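Local coordinates for protein dihydropyrimidinase (Brevibacillus agri, PDB 3SFW) that probably hydrolyses the ring amide bond of dihydropyrimidines at a two-zinc centre, at residues A184-G187 against D188-D191; P205-H208 against A209-R212; Q324-L327 against G328-D331. One frame throughout, in Å; residues are numbered along the deposited sequence.

Interaction 1 (A184-G187 against D188-D191)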
loop_
_atom_site.group_PDB
_atom_site.type_symbol
_atom_site.label_atom_id
_atom_site.label_comp_id
_atom_site.label_asym_id
_atom_site.label_seq_id
_atom_site.Cartn_x
_atom_site.Cartn_y
_atom_site.Cartn_z
ATOM N N ALA A 184 20.459 -1.733 -8.122
ATOM C CA ALA A 184 19.125 -2.162 -8.596
ATOM C C ALA A 184 18.599 -1.181 -9.652
ATOM O O ALA A 184 17.800 -0.284 -9.342
ATOM C CB ALA A 184 18.114 -2.269 -7.398
ATOM N N GLU A 185 18.952 -1.422 -10.909
ATOM C CA GLU A 185 18.179 -0.845 -12.051
ATOM C C GLU A 185 17.998 -1.988 -13.029
ATOM O O GLU A 185 18.932 -2.817 -13.193
ATOM C CB GLU A 185 18.959 0.255 -12.787
ATOM C CG GLU A 185 19.332 1.495 -11.938
ATOM C CD GLU A 185 20.221 2.427 -12.720
ATOM O OE1 GLU A 185 21.436 2.089 -12.913
ATOM O OE2 GLU A 185 19.663 3.438 -13.240
ATOM N N ASN A 186 16.892 -1.959 -13.783
ATOM C CA ASN A 186 16.718 -3.038 -14.772
ATOM C C ASN A 186 17.638 -2.814 -15.970
ATOM O O ASN A 186 17.417 -1.908 -16.796
ATOM C CB ASN A 186 15.248 -3.168 -15.197
ATOM C CG ASN A 186 15.028 -4.390 -16.054
ATOM O OD1 ASN A 186 15.620 -4.514 -17.129
ATOM N ND2 ASN A 186 14.192 -5.290 -15.594
ATOM N N GLY A 187 18.705 -3.597 -16.052
ATOM C CA GLY A 187 19.689 -3.365 -17.116
ATOM C C GLY A 187 19.153 -3.585 -18.525
ATOM O O GLY A 187 19.736 -3.069 -19.481
ATOM N N ASP A 188 18.151 -4.442 -18.680
ATOM C CA ASP A 188 17.620 -4.691 -20.047
ATOM C C ASP A 188 16.767 -3.543 -20.539
ATOM O O ASP A 188 16.846 -3.137 -21.725
ATOM C CB ASP A 188 16.839 -5.984 -20.091
ATOM C CG ASP A 188 17.752 -7.210 -19.954
ATOM O OD1 ASP A 188 18.774 -7.288 -20.680
ATOM O OD2 ASP A 188 17.471 -8.069 -19.122
ATOM N N VAL A 189 15.962 -2.998 -19.644
ATOM C CA VAL A 189 15.175 -1.801 -19.974
ATOM C C VAL A 189 16.139 -0.688 -20.330
ATOM O O VAL A 189 15.957 -0.009 -21.332
ATOM C CB VAL A 189 14.301 -1.332 -18.747
ATOM C CG1 VAL A 189 13.763 0.134 -18.991
ATOM C CG2 VAL A 189 13.167 -2.291 -18.521
ATOM N N LEU A 190 17.175 -0.494 -19.503
ATOM C CA LEU A 190 18.141 0.592 -19.753
ATOM C C LEU A 190 18.891 0.412 -21.095
ATOM O O LEU A 190 19.083 1.385 -21.862
ATOM C CB LEU A 190 19.166 0.663 -18.602
ATOM C CG LEU A 190 18.719 1.566 -17.436
ATOM C CD1 LEU A 190 17.221 1.367 -17.076
ATOM C CD2 LEU A 190 19.620 1.314 -16.225
ATOM N N ASP A 191 19.326 -0.814 -21.367
ATOM C CA ASP A 191 20.072 -1.083 -22.630
ATOM C C ASP A 191 19.230 -0.696 -23.857
ATOM O O ASP A 191 19.741 -0.021 -24.778
ATOM C CB ASP A 191 20.489 -2.567 -22.731
ATOM C CG ASP A 191 21.412 -2.843 -23.931
ATOM O OD1 ASP A 191 20.969 -3.509 -24.899
ATOM O OD2 ASP A 191 22.595 -2.458 -23.868
#

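Interaction 2 (P205-H208 against A209-R212)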
loop_
_atom_site.group_PDB
_atom_site.type_symbol
_atom_site.label_atom_id
_atom_site.label_comp_id
_atom_site.label_asym_id
_atom_site.label_seq_id
_atom_site.Cartn_x
_atom_site.Cartn_y
_atom_site.Cartn_z
ATOM N N PRO A 205 24.304 14.754 -22.437
ATOM C CA PRO A 205 24.329 14.192 -21.057
ATOM C C PRO A 205 22.944 14.000 -20.441
ATOM O O PRO A 205 22.752 13.038 -19.695
ATOM C CB PRO A 205 25.141 15.227 -20.278
ATOM C CG PRO A 205 26.195 15.691 -21.359
ATOM C CD PRO A 205 25.306 15.839 -22.603
ATOM N N ILE A 206 21.983 14.906 -20.688
ATOM C CA ILE A 206 20.656 14.745 -20.068
ATOM C C ILE A 206 19.994 13.408 -20.420
ATOM O O ILE A 206 19.269 12.851 -19.608
ATOM C CB ILE A 206 19.698 15.946 -20.407
ATOM C CG1 ILE A 206 18.376 15.841 -19.661
ATOM C CG2 ILE A 206 19.459 16.032 -21.917
ATOM C CD1 ILE A 206 18.523 15.881 -18.144
ATOM N N TYR A 207 20.301 12.833 -21.582
ATOM C CA TYR A 207 19.661 11.547 -21.940
ATOM C C TYR A 207 20.208 10.388 -21.108
ATOM O O TYR A 207 19.573 9.346 -21.052
ATOM C CB TYR A 207 19.760 11.225 -23.442
ATOM C CG TYR A 207 18.970 12.236 -24.233
ATOM C CD1 TYR A 207 19.583 13.409 -24.657
ATOM C CD2 TYR A 207 17.587 12.149 -24.311
ATOM C CE1 TYR A 207 18.869 14.417 -25.297
ATOM C CE2 TYR A 207 16.831 13.176 -24.939
ATOM C CZ TYR A 207 17.490 14.309 -25.408
ATOM O OH TYR A 207 16.799 15.352 -26.008
ATOM N N HIS A 208 21.293 10.624 -20.372
ATOM C CA HIS A 208 21.728 9.622 -19.372
ATOM C C HIS A 208 20.637 9.415 -18.316
ATOM O O HIS A 208 20.395 8.282 -17.853
ATOM C CB HIS A 208 23.075 10.002 -18.712
ATOM C CG HIS A 208 23.453 9.070 -17.617
ATOM N ND1 HIS A 208 23.998 7.827 -17.858
ATOM C CD2 HIS A 208 23.261 9.151 -16.279
ATOM C CE1 HIS A 208 24.165 7.196 -16.704
ATOM N NE2 HIS A 208 23.760 7.995 -15.731
ATOM N N ALA A 209 19.934 10.491 -17.950
ATOM C CA ALA A 209 18.862 10.330 -16.993
ATOM C C ALA A 209 17.610 9.780 -17.656
ATOM O O ALA A 209 16.936 8.915 -17.109
ATOM C CB ALA A 209 18.575 11.635 -16.280
ATOM N N TYR A 210 17.235 10.362 -18.803
ATOM C CA TYR A 210 15.990 9.989 -19.429
ATOM C C TYR A 210 15.909 8.530 -19.802
ATOM O O TYR A 210 14.812 7.987 -19.913
ATOM C CB TYR A 210 15.723 10.842 -20.655
ATOM C CG TYR A 210 15.526 12.312 -20.356
ATOM C CD1 TYR A 210 15.672 13.265 -21.378
ATOM C CD2 TYR A 210 15.143 12.751 -19.093
ATOM C CE1 TYR A 210 15.446 14.635 -21.130
ATOM C CE2 TYR A 210 14.947 14.123 -18.826
ATOM C CZ TYR A 210 15.050 15.050 -19.876
ATOM O OH TYR A 210 14.887 16.413 -19.620
ATOM N N THR A 211 17.063 7.888 -20.015
ATOM C CA THR A 211 17.094 6.506 -20.450
ATOM C C THR A 211 17.178 5.526 -19.241
ATOM O O THR A 211 17.263 4.301 -19.427
ATOM C CB THR A 211 18.326 6.224 -21.361
ATOM O OG1 THR A 211 19.534 6.668 -20.719
ATOM C CG2 THR A 211 18.196 6.971 -22.732
ATOM N N ARG A 212 17.211 6.088 -18.034
ATOM C CA ARG A 212 17.126 5.253 -16.801
ATOM C C ARG A 212 16.013 5.704 -15.859
ATOM O O ARG A 212 16.300 6.166 -14.744
ATOM C CB ARG A 212 18.460 5.294 -16.043
ATOM C CG ARG A 212 19.674 5.319 -16.967
ATOM C CD ARG A 212 20.969 5.519 -16.164
ATOM N NE ARG A 212 21.435 4.286 -15.518
ATOM C CZ ARG A 212 22.292 3.412 -16.074
ATOM N NH1 ARG A 212 22.800 3.632 -17.305
ATOM N NH2 ARG A 212 22.727 2.354 -15.374
#

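Interaction 3 (Q324-L327 against G328-D331)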
loop_
_atom_site.group_PDB
_atom_site.type_symbol
_atom_site.label_atom_id
_atom_site.label_comp_id
_atom_site.label_asym_id
_atom_site.label_seq_id
_atom_site.Cartn_x
_atom_site.Cartn_y
_atom_site.Cartn_z
ATOM N N GLN A 324 38.531 12.532 -19.338
ATOM C CA GLN A 324 37.839 11.322 -18.996
ATOM C C GLN A 324 36.349 11.464 -19.255
ATOM O O GLN A 324 35.790 10.694 -20.012
ATOM C CB GLN A 324 38.116 10.928 -17.523
ATOM C CG GLN A 324 39.557 10.465 -17.340
ATOM C CD GLN A 324 39.817 9.998 -15.938
ATOM O OE1 GLN A 324 39.771 10.795 -14.990
ATOM N NE2 GLN A 324 40.087 8.706 -15.784
ATOM N N LYS A 325 35.693 12.462 -18.653
ATOM C CA LYS A 325 34.278 12.595 -18.944
ATOM C C LYS A 325 34.095 12.868 -20.466
ATOM O O LYS A 325 33.101 12.447 -21.051
ATOM C CB LYS A 325 33.606 13.740 -18.150
ATOM C CG LYS A 325 33.420 13.469 -16.607
ATOM C CD LYS A 325 32.344 12.398 -16.329
ATOM C CE LYS A 325 32.176 12.133 -14.792
ATOM N NZ LYS A 325 31.064 11.168 -14.582
ATOM N N GLU A 326 35.086 13.532 -21.062
ATOM C CA GLU A 326 35.066 13.858 -22.510
ATOM C C GLU A 326 35.100 12.649 -23.436
ATOM O O GLU A 326 34.732 12.755 -24.608
ATOM C CB GLU A 326 36.212 14.815 -22.856
ATOM C CG GLU A 326 36.135 16.171 -22.143
ATOM C CD GLU A 326 37.183 17.143 -22.698
ATOM O OE1 GLU A 326 38.401 16.948 -22.418
ATOM O OE2 GLU A 326 36.787 17.992 -23.534
ATOM N N LEU A 327 35.403 11.466 -22.908
ATOM C CA LEU A 327 35.217 10.280 -23.715
ATOM C C LEU A 327 33.778 10.215 -24.229
ATOM O O LEU A 327 33.501 9.564 -25.255
ATOM C CB LEU A 327 35.568 9.012 -22.918
ATOM C CG LEU A 327 37.052 8.899 -22.545
ATOM C CD1 LEU A 327 37.181 7.759 -21.531
ATOM C CD2 LEU A 327 37.912 8.584 -23.808
ATOM N N GLY A 328 32.852 10.874 -23.524
ATOM C CA GLY A 328 31.436 10.824 -23.916
ATOM C C GLY A 328 30.889 12.023 -24.709
ATOM O O GLY A 328 29.680 12.158 -24.875
ATOM N N ARG A 329 31.760 12.925 -25.153
ATOM C CA ARG A 329 31.294 13.990 -26.042
ATOM C C ARG A 329 30.640 13.333 -27.254
ATOM O O ARG A 329 31.241 12.452 -27.920
ATOM C CB ARG A 329 32.456 14.873 -26.484
ATOM C CG ARG A 329 32.843 15.892 -25.476
ATOM C CD ARG A 329 33.694 16.952 -26.097
ATOM N NE ARG A 329 34.201 17.865 -25.082
ATOM C CZ ARG A 329 33.573 18.970 -24.706
ATOM N NH1 ARG A 329 32.388 19.270 -25.240
ATOM N NH2 ARG A 329 34.111 19.752 -23.775
ATOM N N ARG A 330 29.422 13.763 -27.542
ATOM C CA ARG A 330 28.682 13.241 -28.669
ATOM C C ARG A 330 27.990 11.925 -28.416
ATOM O O ARG A 330 27.299 11.427 -29.290
ATOM N N ASP A 331 28.209 11.306 -27.252
ATOM C CA ASP A 331 27.557 9.996 -27.008
ATOM C C ASP A 331 27.520 9.720 -25.505
ATOM O O ASP A 331 28.529 9.302 -24.946
ATOM C CB ASP A 331 28.357 8.880 -27.713
ATOM C CG ASP A 331 27.787 7.503 -27.480
ATOM O OD1 ASP A 331 26.861 7.352 -26.630
ATOM O OD2 ASP A 331 28.282 6.536 -28.134
HETATM O O HOH W 1 31.793 9.866 -27.461
#

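Interaction 1 (A184-G187 against D188-D191)
Asn186 meets Asp188 and Val189 as the N-cap of helix 187-199, in the loop that follows strand 180-182 of the TIM-barrel-like amidohydrolase fold. Its CB packs on the isopropyl group of Val189, and CG lies 3.7 Å from Val189 CG2. With CG anti to the backbone N (chi1 -172°), the amide swings over the first turn. There OD1 accepts a nearly straight bond from Val189 N at 3.0 Å, tilted from the amide plane, and a weak, bent one from Asp188 N. Asparagine suits the place because its short side chain brings an acceptor to N-H groups that have no earlier helical carbonyl to bind. The other branch, ND2, donates to Glu219 and to Asp163 of a second subunit, so the cap also joins the subunit interface. Behind the cap the helix starts regularly: Leu190 N reaches Asn186 O at 3.1 Å, and Asp191 N binds Gly187 O. Glu185, whose OE1 is held by Arg212 and by the zinc ligand His183, crosses Leu190 at about a right angle. The leucine methyl CD2 sits 3.7 Å from Glu185 CB and equally far from Glu185 OE2.

Interaction 2 (P205-H208 against A209-R212)
This is a local contact along the short helix 206-210 and its C-terminal exit, in the connection between helix 187-199 and helix 214-230 of the amidohydrolase fold, and it is built from aromatic and CH-pi packing. Ile206 and Tyr210 stand one turn apart. With Ile206 CG1 anti to the backbone N (chi1 -175°), this methylene lies over one face of the tyrosine ring, 3.4 Å from Tyr210 CZ. The face is a flat apolar surface that suits a branched aliphatic chain. The same ring turns its edge to the face of Tyr207 in an offset edge-to-face pair, the planes 81° apart, with Tyr210 CD1 3.7 Å from Tyr207 CD2. The helix ends at Tyr210, and Thr211 is the first residue beyond it. Its OG1 and N both donate to Tyr207 O, the hydroxyl at 2.7 Å and in the carbonyl plane, the amide tilted from it. A threonine thus doubles the hold on one carbonyl in the last turn, while its side chain packs on helix 187-199. Arg212 follows, its side chain about 8 Å from a zinc ion and its NH2 paired with Glu185. Its chain bends at chi3 (79°), and His208, whose NE2 donates to Trp287 O, presents a ring face to the arginine methylene: Arg212 CD lies 3.6 Å from His208 CE1.

Interaction 3 (Q324-L327 against G328-D331)
Glu326 OE2 is gripped by two nitrogens of Arg329, NE at 3.0 Å and NH2 at 3.2 Å, in a side-on salt bridge. Both donors come to the anti side of the oxygen, about 21° out of the carboxylate plane, whereas OE2 itself lies almost exactly in the guanidinium plane, at its edge. The two planes are 74° apart, and a single oxygen takes both N-H groups. The other oxygen, Glu326 OE1, accepts from Gly323 N in the preceding turn, so the carboxylate is held from two directions. The two side chains run side by side and point the same way: the glutamate chain is extended beyond CG, and the arginine chain from CG to NE. Long, flexible, oppositely charged chains suit this position near solvent, where they can meet beside the backbone; the pair would probably favour the charged form of both. An alanine in place of Glu326 is likely to leave the guanidinium of Arg329 without its charged mate and free to turn. Beneath the bridge, Arg329 N binds Glu326 O at 3.0 Å, a straight bond (172°) whose donor stands above the carbonyl plane. A water donates to Leu327 O at 2.8 Å and to Arg329 O at 2.7 Å, tying the end of the helical run to the following loop. Gly328 then opens a type II beta turn closed by Asp331 N on Gly328 O at 2.9 Å. The whole is a helix exit: helix 321-325 passes through a short 3-10 segment into a type II turn, at the start of the loop leading to helix 345-354 in the amidohydrolase domain.

How the interactions relate
Along the chain the three contacts come in series; none nests in or crosses another, and each closes only a local turn. Interaction 1 starts helix 187-199 just after strand 180-182 and the zinc ligand His183. Interaction 2 follows in the next short helix, 206-210, and the two touch: Glu185 OE1 and Arg212 NH2 form a salt bridge of 2.8 Å, and Leu190 packs on Arg212 and Thr211. This ties the loop after strand 180-182, beside the zinc site, to the residues that leave helix 206-210. Interaction 3, much later, ends helix 321-325; its nearest atoms are about 6 Å from interaction 2 and about 10 Å from interaction 1, without touching either.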